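Local coordinates for protein major pepsin inhibitor PI-3 (Ascaris suum, PDB 1F32) that inhibits the aspartic protease pepsin and belongs to the I33 family of protease inhibitors, at residues Lys39-Ala42 with Ala43-Glu46; Arg94-Thr97 with Ala98-Ala102. All coordinates share one frame; numbering follows the deposited sequence.

Both contacts are local and both involve a helix, yet they illustrate two different problems of helix building. Contact 1, partly buried, lies within helix 35-52, where main-chain bonds repeat from turn to turn; Phe41 and Val45 pack against each other on the inner side, facing strand 13-16, while several of its other residues are exposed. Contact 2 lies at the surface, where strand 91-95, the last of the five-stranded antiparallel sheet, gives way to helix 98-116; here polar and charged side chains dominate, and a buried aspartate joins the cap to an arginine of the strand. The two sites sit on opposite sides of the chain's centre, with their own centres about 33 Å apart, and do not touch.

Contact 1: Lys39-Ala42 with Ala43-Glu46; sequences KEFA and ARVE
Two successive turns of helix 35-52 meet here, and Phe41 and Val45, one turn apart, form the apolar side of the contact. Val45 CG2 lies over one face of the Phe41 ring, 3.6 Å from its centroid and displaced toward the rim, a CH-pi contact; its nearest ring atom is CE1. With Phe41 CG anti to the backbone N (chi1 171°), the ring stands out from the helix, and Val45 CG2, beside its own backbone N, reaches back over it. Cys13 and Val15 of strand 13-16 and the loop residues Pro63, Phe65 and Cys66 also touch the ring, and Thr14 touches Val45.

Arg44 crosses Phe41 at about a right angle. Its chain bends at chi3 (66°), bringing NH2 to 3.5 Å from Phe41 CD1, while Phe41 CA lies over one face of the guanidinium.

Main-chain bonds tie the turns together, from Val45 N to Phe41 O at 2.8 Å and from Arg44 N to Glu40 O at 3.0 Å. The chemistry implies a double role for Arg44: it packs against the enclosed ring, while NE and NH2, donating to the carbonyl oxygens of Thr60 and Lys61, join the helix to that segment.

Contact 2: Arg94-Thr97 with Ala98-Ala102; sequences RDLT and AKDHA
A capping box formed by Thr97 and Asp100 starts helix 98-116, just after the edge strand 91-95 ends. Thr97 is the N-cap residue, and each partner's side chain accepts from the other's backbone N-H. Asp100 N donates to Thr97 OG1 at 3.3 Å, a weak bond; in return Thr97 N donates to Asp100 OD2 at 2.9 Å, nearly straight at 165°, although the position of OD2 is less certain. Thr97 chi1 of 56° sets OG1 between the backbone N and the carbonyl carbon, from where it faces the first turn. The regular helical bonding begins at the same residue, with His101 N donating to Thr97 O at 3.1 Å. His101 NE2 is hydrogen-bonded to Asn84 OD1, which ties the first helical turn to the chain just before strand 85-88.

Charge pairing adds a second hold on the aspartate. Arg94, reaching from the strand with an extended chain, meets the carboxylate from the opposite direction in a salt bridge. The pairing rests on its NH2, which donates to Asp100 OD1 at 3.0 Å, a bent bond on the syn side but 30° out of the carboxylate plane; Arg94 NH1 and Asp100 OD2 are modelled too close together for their detail to be trusted. Asp100 is buried, and Phe145 touches both members of the pair; the nearby guanidinium and the N-terminal end of the helix would probably favour the charged carboxylate.

Apolar contacts complete the junction. Leu96 CG lies 3.7 Å from Asp100 CB, and the leucine also rests on Leu86 of strand 85-88. On one face of the imidazole, offset toward the rim, sits Leu96 CB, in a CH-pi contact 4.1 Å from the centroid of the His101 ring.

Contact 1: Lys39-Ala42 with Ala43-Glu46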
ATOM      1  N   LYS A  39      -2.629 -13.607 -13.907  1.00 18.46           N
ATOM      2  CA  LYS A  39      -1.661 -14.674 -14.055  1.00 21.87           C
ATOM      3  C   LYS A  39      -0.521 -14.271 -14.962  1.00 19.93           C
ATOM      4  O   LYS A  39       0.639 -14.512 -14.631  1.00 21.29           O
ATOM      5  CB  LYS A  39      -2.340 -15.925 -14.600  1.00 23.95           C
ATOM      6  CG  LYS A  39      -3.305 -16.548 -13.622  1.00 28.27           C
ATOM      7  CD  LYS A  39      -3.808 -17.870 -14.148  1.00 31.41           C
ATOM      8  CE  LYS A  39      -4.957 -18.370 -13.294  1.00 36.83           C
ATOM      9  NZ  LYS A  39      -4.584 -18.396 -11.853  1.00 39.21           N
ATOM     10  N   GLU A  40      -0.850 -13.650 -16.092  1.00 20.09           N
ATOM     11  CA  GLU A  40       0.159 -13.205 -17.048  1.00 21.71           C
ATOM     12  C   GLU A  40       1.036 -12.137 -16.406  1.00 20.18           C
ATOM     13  O   GLU A  40       2.258 -12.151 -16.556  1.00 19.20           O
ATOM     14  CB  GLU A  40      -0.499 -12.622 -18.302  1.00 25.31           C
ATOM     15  CG  GLU A  40      -1.483 -13.554 -18.980  1.00 32.10           C
ATOM     16  CD  GLU A  40      -2.007 -12.988 -20.285  1.00 37.46           C
ATOM     17  OE1 GLU A  40      -2.471 -11.825 -20.299  1.00 42.43           O
ATOM     18  OE2 GLU A  40      -1.961 -13.713 -21.297  1.00 40.41           O
ATOM     19  N   PHE A  41       0.409 -11.200 -15.701  1.00 18.00           N
ATOM     20  CA  PHE A  41       1.163 -10.136 -15.039  1.00 17.30           C
ATOM     21  C   PHE A  41       2.110 -10.709 -14.000  1.00 17.47           C
ATOM     22  O   PHE A  41       3.287 -10.353 -13.945  1.00 19.66           O
ATOM     23  CB  PHE A  41       0.217  -9.157 -14.351  1.00 16.92           C
ATOM     24  CG  PHE A  41       0.915  -8.159 -13.483  1.00 16.79           C
ATOM     25  CD1 PHE A  41       2.000  -7.426 -13.972  1.00 16.27           C
ATOM     26  CD2 PHE A  41       0.476  -7.921 -12.182  1.00 15.19           C
ATOM     27  CE1 PHE A  41       2.637  -6.474 -13.179  1.00 15.14           C
ATOM     28  CE2 PHE A  41       1.114  -6.964 -11.383  1.00 14.14           C
ATOM     29  CZ  PHE A  41       2.195  -6.242 -11.888  1.00 15.96           C
ATOM     30  N   ALA A  42       1.592 -11.595 -13.163  1.00 17.53           N
ATOM     31  CA  ALA A  42       2.417 -12.187 -12.121  1.00 18.43           C
ATOM     32  C   ALA A  42       3.649 -12.864 -12.728  1.00 18.87           C
ATOM     33  O   ALA A  42       4.747 -12.782 -12.182  1.00 18.21           O
ATOM     34  CB  ALA A  42       1.605 -13.176 -11.321  1.00 17.82           C
ATOM     35  N   ALA A  43       3.460 -13.523 -13.859  1.00 19.43           N
ATOM     36  CA  ALA A  43       4.549 -14.212 -14.542  1.00 19.98           C
ATOM     37  C   ALA A  43       5.578 -13.200 -15.008  1.00 20.24           C
ATOM     38  O   ALA A  43       6.790 -13.409 -14.884  1.00 19.01           O
ATOM     39  CB  ALA A  43       4.005 -14.979 -15.733  1.00 19.94           C
ATOM     40  N   ARG A  44       5.072 -12.103 -15.557  1.00 21.06           N
ATOM     41  CA  ARG A  44       5.893 -11.015 -16.056  1.00 22.27           C
ATOM     42  C   ARG A  44       6.725 -10.416 -14.919  1.00 22.35           C
ATOM     43  O   ARG A  44       7.912 -10.133 -15.093  1.00 21.64           O
ATOM     44  CB  ARG A  44       4.969  -9.959 -16.684  1.00 22.33           C
ATOM     45  CG  ARG A  44       5.652  -8.877 -17.487  1.00 24.90           C
ATOM     46  CD  ARG A  44       4.680  -8.250 -18.504  1.00 22.34           C
ATOM     47  NE  ARG A  44       3.586  -7.505 -17.872  1.00 20.01           N
ATOM     48  CZ  ARG A  44       2.296  -7.815 -17.978  1.00 22.16           C
ATOM     49  NH1 ARG A  44       1.905  -8.867 -18.693  1.00 20.24           N
ATOM     50  NH2 ARG A  44       1.383  -7.064 -17.372  1.00 21.28           N
ATOM     51  N   VAL A  45       6.105 -10.228 -13.753  1.00 19.83           N
ATOM     52  CA  VAL A  45       6.798  -9.661 -12.594  1.00 19.40           C
ATOM     53  C   VAL A  45       7.922 -10.579 -12.129  1.00 20.66           C
ATOM     54  O   VAL A  45       9.032 -10.120 -11.823  1.00 19.25           O
ATOM     55  CB  VAL A  45       5.822  -9.433 -11.407  1.00 19.94           C
ATOM     56  CG1 VAL A  45       6.590  -8.970 -10.171  1.00 21.54           C
ATOM     57  CG2 VAL A  45       4.805  -8.378 -11.781  1.00 20.04           C
ATOM     58  N   GLU A  46       7.639 -11.878 -12.074  1.00 19.16           N
ATOM     59  CA  GLU A  46       8.646 -12.843 -11.630  1.00 20.99           C
ATOM     60  C   GLU A  46       9.800 -12.880 -12.628  1.00 21.39           C
ATOM     61  O   GLU A  46      10.959 -12.921 -12.242  1.00 18.74           O
ATOM     62  CB  GLU A  46       8.034 -14.240 -11.499  1.00 23.93           C
ATOM     63  CG  GLU A  46       8.676 -15.149 -10.418  1.00 33.36           C
ATOM     64  CD  GLU A  46       9.525 -16.311 -10.969  1.00 36.26           C
ATOM     65  OE1 GLU A  46      10.730 -16.108 -11.261  1.00 38.79           O
ATOM     66  OE2 GLU A  46       8.987 -17.441 -11.105  1.00 39.43           O
TER

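Contact 2: Arg94-Thr97 with Ala98-Ala102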
ATOM      1  N   ARG A  94     -10.966  -1.015   5.915  1.00 20.94           N
ATOM      2  CA  ARG A  94     -11.980  -0.159   5.286  1.00 22.35           C
ATOM      3  C   ARG A  94     -11.359   0.961   4.468  1.00 21.09           C
ATOM      4  O   ARG A  94     -10.140   1.128   4.448  1.00 18.35           O
ATOM      5  CB  ARG A  94     -12.869   0.479   6.363  1.00 25.53           C
ATOM      6  CG  ARG A  94     -12.087   1.373   7.343  1.00 28.52           C
ATOM      7  CD  ARG A  94     -12.967   1.822   8.499  1.00 34.78           C
ATOM      8  NE  ARG A  94     -12.175   2.241   9.652  1.00 37.95           N
ATOM      9  CZ  ARG A  94     -12.032   3.503  10.030  1.00 38.71           C
ATOM     10  NH1 ARG A  94     -12.635   4.462   9.345  1.00 43.10           N
ATOM     11  NH2 ARG A  94     -11.290   3.809  11.086  1.00 37.33           N
ATOM     12  N   ASP A  95     -12.214   1.718   3.783  1.00 20.22           N
ATOM     13  CA  ASP A  95     -11.763   2.872   3.021  1.00 23.28           C
ATOM     14  C   ASP A  95     -11.672   3.974   4.086  1.00 22.78           C
ATOM     15  O   ASP A  95     -12.488   4.006   5.006  1.00 22.91           O
ATOM     16  CB  ASP A  95     -12.795   3.273   1.956  1.00 22.47           C
ATOM     17  CG  ASP A  95     -12.837   2.312   0.773  1.00 23.38           C
ATOM     18  OD1 ASP A  95     -11.914   1.484   0.619  1.00 19.81           O
ATOM     19  OD2 ASP A  95     -13.795   2.396  -0.024  1.00 23.68           O
ATOM     20  N   LEU A  96     -10.686   4.861   3.995  1.00 22.66           N
ATOM     21  CA  LEU A  96     -10.597   5.917   4.998  1.00 23.27           C
ATOM     22  C   LEU A  96     -11.756   6.894   4.867  1.00 25.01           C
ATOM     23  O   LEU A  96     -12.195   7.210   3.762  1.00 26.54           O
ATOM     24  CB  LEU A  96      -9.279   6.698   4.884  1.00 23.20           C
ATOM     25  CG  LEU A  96      -8.044   6.130   5.595  1.00 24.02           C
ATOM     26  CD1 LEU A  96      -7.500   4.936   4.822  1.00 26.80           C
ATOM     27  CD2 LEU A  96      -6.986   7.219   5.705  1.00 23.75           C
ATOM     28  N   THR A  97     -12.241   7.363   6.008  1.00 25.65           N
ATOM     29  CA  THR A  97     -13.332   8.324   6.069  1.00 26.55           C
ATOM     30  C   THR A  97     -12.670   9.674   6.303  1.00 26.16           C
ATOM     31  O   THR A  97     -11.470   9.738   6.549  1.00 23.62           O
ATOM     32  CB  THR A  97     -14.244   8.037   7.259  1.00 28.86           C
ATOM     33  OG1 THR A  97     -13.459   8.038   8.462  1.00 27.72           O
ATOM     34  CG2 THR A  97     -14.918   6.689   7.103  1.00 28.24           C
ATOM     35  N   ALA A  98     -13.445  10.753   6.233  1.00 27.13           N
ATOM     36  CA  ALA A  98     -12.886  12.087   6.459  1.00 25.65           C
ATOM     37  C   ALA A  98     -12.243  12.167   7.843  1.00 25.70           C
ATOM     38  O   ALA A  98     -11.194  12.787   8.016  1.00 25.02           O
ATOM     39  CB  ALA A  98     -13.986  13.143   6.333  1.00 27.55           C
ATOM     40  N   LYS A  99     -12.876  11.550   8.836  1.00 24.91           N
ATOM     41  CA  LYS A  99     -12.329  11.566  10.191  1.00 25.44           C
ATOM     42  C   LYS A  99     -10.967  10.881  10.218  1.00 24.52           C
ATOM     43  O   LYS A  99     -10.058  11.329  10.927  1.00 23.30           O
ATOM     44  CB  LYS A  99     -13.278  10.873  11.174  1.00 27.59           C
ATOM     45  CG  LYS A  99     -14.397  11.772  11.694  1.00 32.86           C
ATOM     46  CD  LYS A  99     -15.458  10.971  12.450  1.00 34.86           C
ATOM     47  CE  LYS A  99     -16.607  11.871  12.906  1.00 38.83           C
ATOM     48  NZ  LYS A  99     -17.775  11.106  13.455  1.00 38.82           N
ATOM     49  N   ASP A 100     -10.833   9.791   9.459  1.00 24.04           N
ATOM     50  CA  ASP A 100      -9.564   9.058   9.389  1.00 23.24           C
ATOM     51  C   ASP A 100      -8.471   9.946   8.803  1.00 22.13           C
ATOM     52  O   ASP A 100      -7.352   9.976   9.310  1.00 21.60           O
ATOM     53  CB  ASP A 100      -9.680   7.797   8.516  1.00 22.65           C
ATOM     54  CG  ASP A 100     -10.630   6.756   9.095  1.00 24.97           C
ATOM     55  OD1 ASP A 100     -10.790   6.680  10.341  1.00 21.49           O
ATOM     56  OD2 ASP A 100     -11.202   5.994   8.287  1.00 22.92           O
ATOM     57  N   HIS A 101      -8.786  10.666   7.729  1.00 21.96           N
ATOM     58  CA  HIS A 101      -7.802  11.536   7.110  1.00 22.14           C
ATOM     59  C   HIS A 101      -7.376  12.609   8.103  1.00 22.52           C
ATOM     60  O   HIS A 101      -6.216  13.019   8.136  1.00 24.03           O
ATOM     61  CB  HIS A 101      -8.379  12.184   5.844  1.00 24.01           C
ATOM     62  CG  HIS A 101      -8.449  11.258   4.668  1.00 23.69           C
ATOM     63  ND1 HIS A 101      -9.640  10.802   4.147  1.00 25.41           N
ATOM     64  CD2 HIS A 101      -7.471  10.701   3.916  1.00 23.05           C
ATOM     65  CE1 HIS A 101      -9.393  10.004   3.123  1.00 21.59           C
ATOM     66  NE2 HIS A 101      -8.086   9.925   2.961  1.00 24.62           N
ATOM     67  N   ALA A 102      -8.324  13.059   8.915  1.00 24.73           N
ATOM     68  CA  ALA A 102      -8.048  14.077   9.915  1.00 25.06           C
ATOM     69  C   ALA A 102      -7.053  13.529  10.928  1.00 22.65           C
ATOM     70  O   ALA A 102      -6.154  14.239  11.367  1.00 20.78           O
ATOM     71  CB  ALA A 102      -9.336  14.496  10.606  1.00 25.66           C
TER